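Local coordinates for protein Blo t 1 allergen (Blomia tropicalis, PDB 5JT8) that is a mite allergen of the papain family, probably made as a proenzyme that matures into a cysteine protease, and is recognised by antibodies, at residues F261-N275 with W307-S321. Sequence-based numbering, arbitrary orientation.
Sequences FRNLGNGVLRGVAYN and WGNGGYGYVERGHNS. With NO3 (nitrate ion), chain J; NO3 (nitrate ion), chain H.
Phe261 O, at the end of helix 259-262, is gripped twice: by Leu264 N within its own segment and by the indole NE1 of Trp307, which lies 3.0 Å from Phe261 O. The carbonyl sits at the indole edge, only 4° out of the ring plane. With CG anti to the backbone N (chi1 178°), Trp307 brings its ring edge to the helix end; Phe261 lays one ring face on CZ2, the planes inclined at 49°, while the Leu264 side chain packs on the indole. Leu264 O takes the N-H of Gly308, whose positive phi, and the nearness of Tyr312 O to where a CB would stand, suit glycine. Next, Leu269 pairs in parallel with Val315: Leu269 N donates to Tyr314 O and Leu269 O receives Glu316 N (3.0 Å), the latter bond almost straight. At the end of the strand, Glu316, extended from the backbone, receives the hydroxyl of Tyr274 (Glu316 OE1 to Tyr274 OH 3.0 Å), which comes to the syn side of OE1 but well out of the carboxylate plane. That bond helps hold the phenol ring, which forms an offset stack with His319, centroids 4.0 Å apart; His319 CB makes a CH-pi contact over the same ring. A nitrate, probably from crystallisation, bridges His319 ND1 and Asn275 ND2. The short side chain of Ser321, OG anti to the backbone N, sets its hydroxyl in the carbonyl plane of Val272 (OG to O 2.6 Å); a water donates to this OG and Leu269 O and accepts from Val272 N. The contact thus adds a short, weakly bonded parallel strand to strand 312-316 in the papain-like domain; strand 294-300 continues the sheet antiparallel, while the propeptide reaches segment 261-275 through Glu69, bound to Asn266 N, and Asp66, salt-bridged to Arg270.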
loop_
_atom_site.group_PDB
_atom_site.type_symbol
_atom_site.label_atom_id
_atom_site.label_comp_id
_atom_site.label_asym_id
_atom_site.label_seq_id
_atom_site.Cartn_x
_atom_site.Cartn_y
_atom_site.Cartn_z
ATOM N N PHE A 261 -12.632 2.844 0.051
ATOM C CA PHE A 261 -11.379 2.217 0.439
ATOM C C PHE A 261 -10.739 2.989 1.589
ATOM O O PHE A 261 -10.251 2.398 2.555
ATOM C CB PHE A 261 -10.406 2.127 -0.738
ATOM C CG PHE A 261 -9.152 1.396 -0.395
ATOM C CD1 PHE A 261 -9.116 0.004 -0.439
ATOM C CD2 PHE A 261 -8.027 2.084 0.038
ATOM C CE1 PHE A 261 -7.970 -0.682 -0.100
ATOM C CE2 PHE A 261 -6.883 1.407 0.391
ATOM C CZ PHE A 261 -6.847 0.022 0.316
ATOM N N ARG A 262 -10.753 4.315 1.468
ATOM C CA ARG A 262 -10.204 5.222 2.482
ATOM C C ARG A 262 -10.644 4.889 3.904
ATOM O O ARG A 262 -9.827 4.811 4.830
ATOM C CB ARG A 262 -10.608 6.658 2.144
ATOM C CG ARG A 262 -10.036 7.732 3.030
ATOM C CD ARG A 262 -10.350 9.105 2.439
ATOM N NE ARG A 262 -10.003 10.180 3.358
ATOM C CZ ARG A 262 -10.165 11.472 3.099
ATOM N NH1 ARG A 262 -10.672 11.864 1.936
ATOM N NH2 ARG A 262 -9.820 12.371 4.011
ATOM N N ASN A 263 -11.939 4.672 4.073
ATOM C CA ASN A 263 -12.495 4.497 5.407
ATOM C C ASN A 263 -12.824 3.065 5.748
ATOM O O ASN A 263 -13.495 2.808 6.748
ATOM C CB ASN A 263 -13.746 5.350 5.559
ATOM C CG ASN A 263 -13.431 6.816 5.547
ATOM O OD1 ASN A 263 -12.959 7.362 6.544
ATOM N ND2 ASN A 263 -13.671 7.466 4.414
ATOM N N LEU A 264 -12.345 2.139 4.918
ATOM C CA LEU A 264 -12.650 0.719 5.092
ATOM C C LEU A 264 -12.298 0.196 6.483
ATOM O O LEU A 264 -11.209 0.456 6.988
ATOM C CB LEU A 264 -11.912 -0.106 4.035
ATOM C CG LEU A 264 -12.222 -1.602 3.964
ATOM C CD1 LEU A 264 -13.717 -1.824 3.777
ATOM C CD2 LEU A 264 -11.444 -2.244 2.815
ATOM N N GLY A 265 -13.239 -0.520 7.098
ATOM C CA GLY A 265 -12.973 -1.304 8.294
ATOM C C GLY A 265 -13.155 -2.786 7.982
ATOM O O GLY A 265 -12.568 -3.299 7.030
ATOM N N ASN A 266 -13.973 -3.474 8.775
ATOM C CA ASN A 266 -14.362 -4.853 8.479
ATOM C C ASN A 266 -15.308 -4.957 7.280
ATOM O O ASN A 266 -16.036 -4.007 6.969
ATOM C CB ASN A 266 -15.034 -5.490 9.700
ATOM C CG ASN A 266 -14.042 -5.880 10.785
ATOM O OD1 ASN A 266 -13.398 -6.926 10.708
ATOM N ND2 ASN A 266 -13.930 -5.047 11.813
ATOM N N GLY A 267 -15.315 -6.118 6.625
ATOM C CA GLY A 267 -16.260 -6.391 5.548
ATOM C C GLY A 267 -15.617 -6.526 4.178
ATOM O O GLY A 267 -14.422 -6.261 4.007
ATOM N N VAL A 268 -16.393 -6.960 3.190
ATOM C CA VAL A 268 -15.861 -7.061 1.836
ATOM C C VAL A 268 -16.393 -5.926 0.975
ATOM O O VAL A 268 -17.598 -5.808 0.741
ATOM C CB VAL A 268 -16.205 -8.401 1.164
ATOM C CG1 VAL A 268 -15.640 -8.412 -0.252
ATOM C CG2 VAL A 268 -15.645 -9.547 1.974
ATOM N N LEU A 269 -15.481 -5.081 0.526
ATOM C CA LEU A 269 -15.824 -3.966 -0.333
ATOM C C LEU A 269 -16.228 -4.469 -1.708
ATOM O O LEU A 269 -15.390 -4.963 -2.467
ATOM C CB LEU A 269 -14.638 -2.998 -0.433
ATOM C CG LEU A 269 -14.952 -1.592 -0.945
ATOM C CD1 LEU A 269 -16.067 -0.954 -0.103
ATOM C CD2 LEU A 269 -13.696 -0.729 -0.917
ATOM N N ARG A 270 -17.513 -4.349 -2.020
ATOM C CA ARG A 270 -18.054 -4.761 -3.311
ATOM C C ARG A 270 -18.508 -3.558 -4.131
ATOM O O ARG A 270 -18.831 -2.508 -3.574
ATOM C CB ARG A 270 -19.249 -5.708 -3.137
ATOM C CG ARG A 270 -18.946 -7.056 -2.519
ATOM C CD ARG A 270 -20.141 -7.995 -2.704
ATOM N NE ARG A 270 -21.373 -7.394 -2.209
ATOM C CZ ARG A 270 -22.578 -7.947 -2.325
ATOM N NH1 ARG A 270 -22.719 -9.124 -2.926
ATOM N NH2 ARG A 270 -23.641 -7.322 -1.839
ATOM N N GLY A 271 -18.553 -3.729 -5.452
ATOM C CA GLY A 271 -19.107 -2.726 -6.347
ATOM C C GLY A 271 -18.429 -1.364 -6.354
ATOM O O GLY A 271 -19.061 -0.365 -6.656
ATOM N N VAL A 272 -17.143 -1.304 -6.030
ATOM C CA VAL A 272 -16.448 -0.020 -6.048
ATOM C C VAL A 272 -15.465 0.095 -7.221
ATOM O O VAL A 272 -14.585 -0.765 -7.401
ATOM C CB VAL A 272 -15.686 0.226 -4.717
ATOM C CG1 VAL A 272 -14.769 1.424 -4.841
ATOM C CG2 VAL A 272 -16.662 0.415 -3.571
ATOM N N ALA A 273 -15.655 1.145 -8.024
ATOM C CA ALA A 273 -14.667 1.613 -8.999
ATOM C C ALA A 273 -14.152 0.508 -9.902
ATOM O O ALA A 273 -12.955 0.240 -9.940
ATOM C CB ALA A 273 -13.489 2.280 -8.273
ATOM N N TYR A 274 -15.066 -0.138 -10.608
ATOM C CA TYR A 274 -14.721 -1.196 -11.537
ATOM C C TYR A 274 -13.779 -0.684 -12.624
ATOM O O TYR A 274 -14.007 0.381 -13.191
ATOM C CB TYR A 274 -15.987 -1.781 -12.164
ATOM C CG TYR A 274 -16.739 -2.749 -11.270
ATOM C CD1 TYR A 274 -16.378 -2.927 -9.937
ATOM C CD2 TYR A 274 -17.794 -3.509 -11.768
ATOM C CE1 TYR A 274 -17.055 -3.817 -9.127
ATOM C CE2 TYR A 274 -18.479 -4.400 -10.959
ATOM C CZ TYR A 274 -18.104 -4.548 -9.645
ATOM O OH TYR A 274 -18.776 -5.439 -8.848
ATOM N N ASN A 275 -12.713 -1.437 -12.891
ATOM C CA ASN A 275 -11.749 -1.085 -13.939
ATOM C C ASN A 275 -11.149 0.307 -13.766
ATOM O O ASN A 275 -10.897 1.003 -14.748
ATOM C CB ASN A 275 -12.402 -1.178 -15.326
ATOM C CG ASN A 275 -13.170 -2.473 -15.525
ATOM O OD1 ASN A 275 -12.610 -3.573 -15.429
ATOM N ND2 ASN A 275 -14.467 -2.352 -15.792
ATOM N N TRP A 307 -6.906 0.721 10.616
ATOM C CA TRP A 307 -7.639 0.668 9.346
ATOM C C TRP A 307 -8.018 -0.767 8.988
ATOM O O TRP A 307 -7.328 -1.715 9.372
ATOM C CB TRP A 307 -6.806 1.286 8.213
ATOM C CG TRP A 307 -7.448 1.237 6.828
ATOM C CD1 TRP A 307 -8.189 2.214 6.237
ATOM C CD2 TRP A 307 -7.369 0.166 5.872
ATOM N NE1 TRP A 307 -8.583 1.821 4.983
ATOM C CE2 TRP A 307 -8.093 0.570 4.731
ATOM C CE3 TRP A 307 -6.761 -1.093 5.872
ATOM C CZ2 TRP A 307 -8.224 -0.236 3.598
ATOM C CZ3 TRP A 307 -6.898 -1.901 4.739
ATOM C CH2 TRP A 307 -7.626 -1.465 3.624
ATOM N N GLY A 308 -9.115 -0.913 8.250
ATOM C CA GLY A 308 -9.595 -2.215 7.833
ATOM C C GLY A 308 -9.777 -3.135 9.026
ATOM O O GLY A 308 -10.228 -2.705 10.078
ATOM N N ASN A 309 -9.408 -4.400 8.855
ATOM C CA ASN A 309 -9.426 -5.370 9.943
ATOM C C ASN A 309 -7.998 -5.653 10.426
ATOM O O ASN A 309 -7.294 -6.484 9.854
ATOM C CB ASN A 309 -10.107 -6.669 9.488
ATOM C CG ASN A 309 -10.323 -7.654 10.635
ATOM O OD1 ASN A 309 -9.602 -7.638 11.635
ATOM N ND2 ASN A 309 -11.331 -8.506 10.497
ATOM N N GLY A 310 -7.579 -4.979 11.489
ATOM C CA GLY A 310 -6.201 -5.085 11.942
ATOM C C GLY A 310 -5.174 -4.667 10.894
ATOM O O GLY A 310 -4.040 -5.152 10.897
ATOM N N GLY A 311 -5.556 -3.761 9.998
ATOM C CA GLY A 311 -4.615 -3.217 9.026
ATOM C C GLY A 311 -4.733 -3.890 7.671
ATOM O O GLY A 311 -4.065 -3.499 6.699
ATOM N N TYR A 312 -5.586 -4.913 7.618
ATOM C CA TYR A 312 -5.850 -5.673 6.397
ATOM C C TYR A 312 -7.251 -5.356 5.873
ATOM O O TYR A 312 -8.171 -5.124 6.650
ATOM C CB TYR A 312 -5.694 -7.184 6.655
ATOM C CG TYR A 312 -4.251 -7.611 6.877
ATOM C CD1 TYR A 312 -3.432 -7.930 5.802
ATOM C CD2 TYR A 312 -3.706 -7.672 8.154
ATOM C CE1 TYR A 312 -2.117 -8.310 5.990
ATOM C CE2 TYR A 312 -2.388 -8.056 8.350
ATOM C CZ TYR A 312 -1.598 -8.359 7.255
ATOM O OH TYR A 312 -0.289 -8.740 7.422
ATOM N N GLY A 313 -7.412 -5.347 4.554
ATOM C CA GLY A 313 -8.703 -5.049 3.968
ATOM C C GLY A 313 -9.125 -6.099 2.971
ATOM O O GLY A 313 -8.285 -6.838 2.455
ATOM N N TYR A 314 -10.423 -6.161 2.688
ATOM C CA TYR A 314 -10.934 -7.145 1.759
ATOM C C TYR A 314 -11.691 -6.475 0.619
ATOM O O TYR A 314 -12.675 -5.769 0.845
ATOM C CB TYR A 314 -11.816 -8.155 2.495
ATOM C CG TYR A 314 -11.097 -8.821 3.655
ATOM C CD1 TYR A 314 -10.193 -9.852 3.437
ATOM C CD2 TYR A 314 -11.298 -8.394 4.968
ATOM C CE1 TYR A 314 -9.529 -10.456 4.484
ATOM C CE2 TYR A 314 -10.639 -8.995 6.027
ATOM C CZ TYR A 314 -9.757 -10.032 5.775
ATOM O OH TYR A 314 -9.091 -10.637 6.814
ATOM N N VAL A 315 -11.215 -6.684 -0.607
ATOM C CA VAL A 315 -11.882 -6.124 -1.776
ATOM C C VAL A 315 -12.294 -7.220 -2.744
ATOM O O VAL A 315 -11.506 -8.103 -3.057
ATOM C CB VAL A 315 -10.978 -5.107 -2.547
ATOM C CG1 VAL A 315 -11.694 -4.602 -3.817
ATOM C CG2 VAL A 315 -10.605 -3.949 -1.668
ATOM N N GLU A 316 -13.522 -7.131 -3.238
ATOM C CA GLU A 316 -14.050 -8.096 -4.187
ATOM C C GLU A 316 -13.154 -8.264 -5.429
ATOM O O GLU A 316 -12.649 -7.285 -5.977
ATOM C CB GLU A 316 -15.459 -7.668 -4.597
ATOM C CG GLU A 316 -16.113 -8.492 -5.661
ATOM C CD GLU A 316 -17.505 -7.956 -6.021
ATOM O OE1 GLU A 316 -17.620 -6.787 -6.488
ATOM O OE2 GLU A 316 -18.479 -8.711 -5.818
ATOM N N ARG A 317 -12.954 -9.511 -5.845
ATOM C CA ARG A 317 -12.232 -9.822 -7.080
ATOM C C ARG A 317 -13.150 -9.725 -8.300
ATOM O O ARG A 317 -14.345 -9.445 -8.173
ATOM C CB ARG A 317 -11.642 -11.232 -7.024
ATOM C CG ARG A 317 -10.787 -11.526 -5.815
ATOM C CD ARG A 317 -9.778 -12.663 -6.103
ATOM N NE ARG A 317 -10.395 -13.885 -6.631
ATOM C CZ ARG A 317 -10.893 -14.850 -5.865
ATOM N NH1 ARG A 317 -10.863 -14.729 -4.547
ATOM N NH2 ARG A 317 -11.435 -15.928 -6.416
ATOM N N GLY A 318 -12.578 -9.945 -9.481
ATOM C CA GLY A 318 -13.378 -10.153 -10.681
ATOM C C GLY A 318 -13.715 -8.916 -11.496
ATOM O O GLY A 318 -14.378 -9.016 -12.529
ATOM N N HIS A 319 -13.253 -7.749 -11.059
ATOM C CA HIS A 319 -13.677 -6.511 -11.710
ATOM C C HIS A 319 -12.617 -5.426 -11.788
ATOM O O HIS A 319 -12.962 -4.267 -12.061
ATOM C CB HIS A 319 -14.893 -5.925 -10.992
ATOM C CG HIS A 319 -16.058 -6.854 -10.934
ATOM N ND1 HIS A 319 -16.902 -7.051 -12.003
ATOM C CD2 HIS A 319 -16.498 -7.671 -9.949
ATOM C CE1 HIS A 319 -17.825 -7.938 -11.675
ATOM N NE2 HIS A 319 -17.609 -8.322 -10.429
ATOM N N ASN A 320 -11.360 -5.791 -11.565
ATOM C CA ASN A 320 -10.286 -4.808 -11.469
ATOM C C ASN A 320 -10.735 -3.651 -10.609
ATOM O O ASN A 320 -10.574 -2.489 -10.973
ATOM C CB ASN A 320 -9.855 -4.289 -12.858
ATOM C CG ASN A 320 -8.623 -3.382 -12.778
ATOM O OD1 ASN A 320 -7.884 -3.411 -11.781
ATOM N ND2 ASN A 320 -8.417 -2.555 -13.805
ATOM N N SER A 321 -11.371 -3.985 -9.495
ATOM C CA SER A 321 -11.904 -2.982 -8.598
ATOM C C SER A 321 -10.780 -2.052 -8.134
ATOM O O SER A 321 -9.713 -2.515 -7.719
ATOM C CB SER A 321 -12.590 -3.654 -7.403
ATOM O OG SER A 321 -13.036 -2.684 -6.485
HETATM N N NO3 J . -17.076 -5.325 -14.837
HETATM O O1 NO3 J . -18.261 -5.671 -14.548
HETATM O O2 NO3 J . -16.882 -4.335 -15.598
HETATM O O3 NO3 J . -16.089 -5.964 -14.364
HETATM N N NO3 H . -17.007 4.082 -6.753
HETATM O O1 NO3 H . -17.843 3.228 -7.184
HETATM O O2 NO3 H . -15.952 4.310 -7.418
HETATM O O3 NO3 H . -17.219 4.710 -5.670
HETATM O O HOH W 1 -12.015 -5.300 5.162
HETATM O O HOH W 2 -15.356 -3.506 -5.208
HETATM O O HOH W 3 -9.990 -2.991 -16.217
#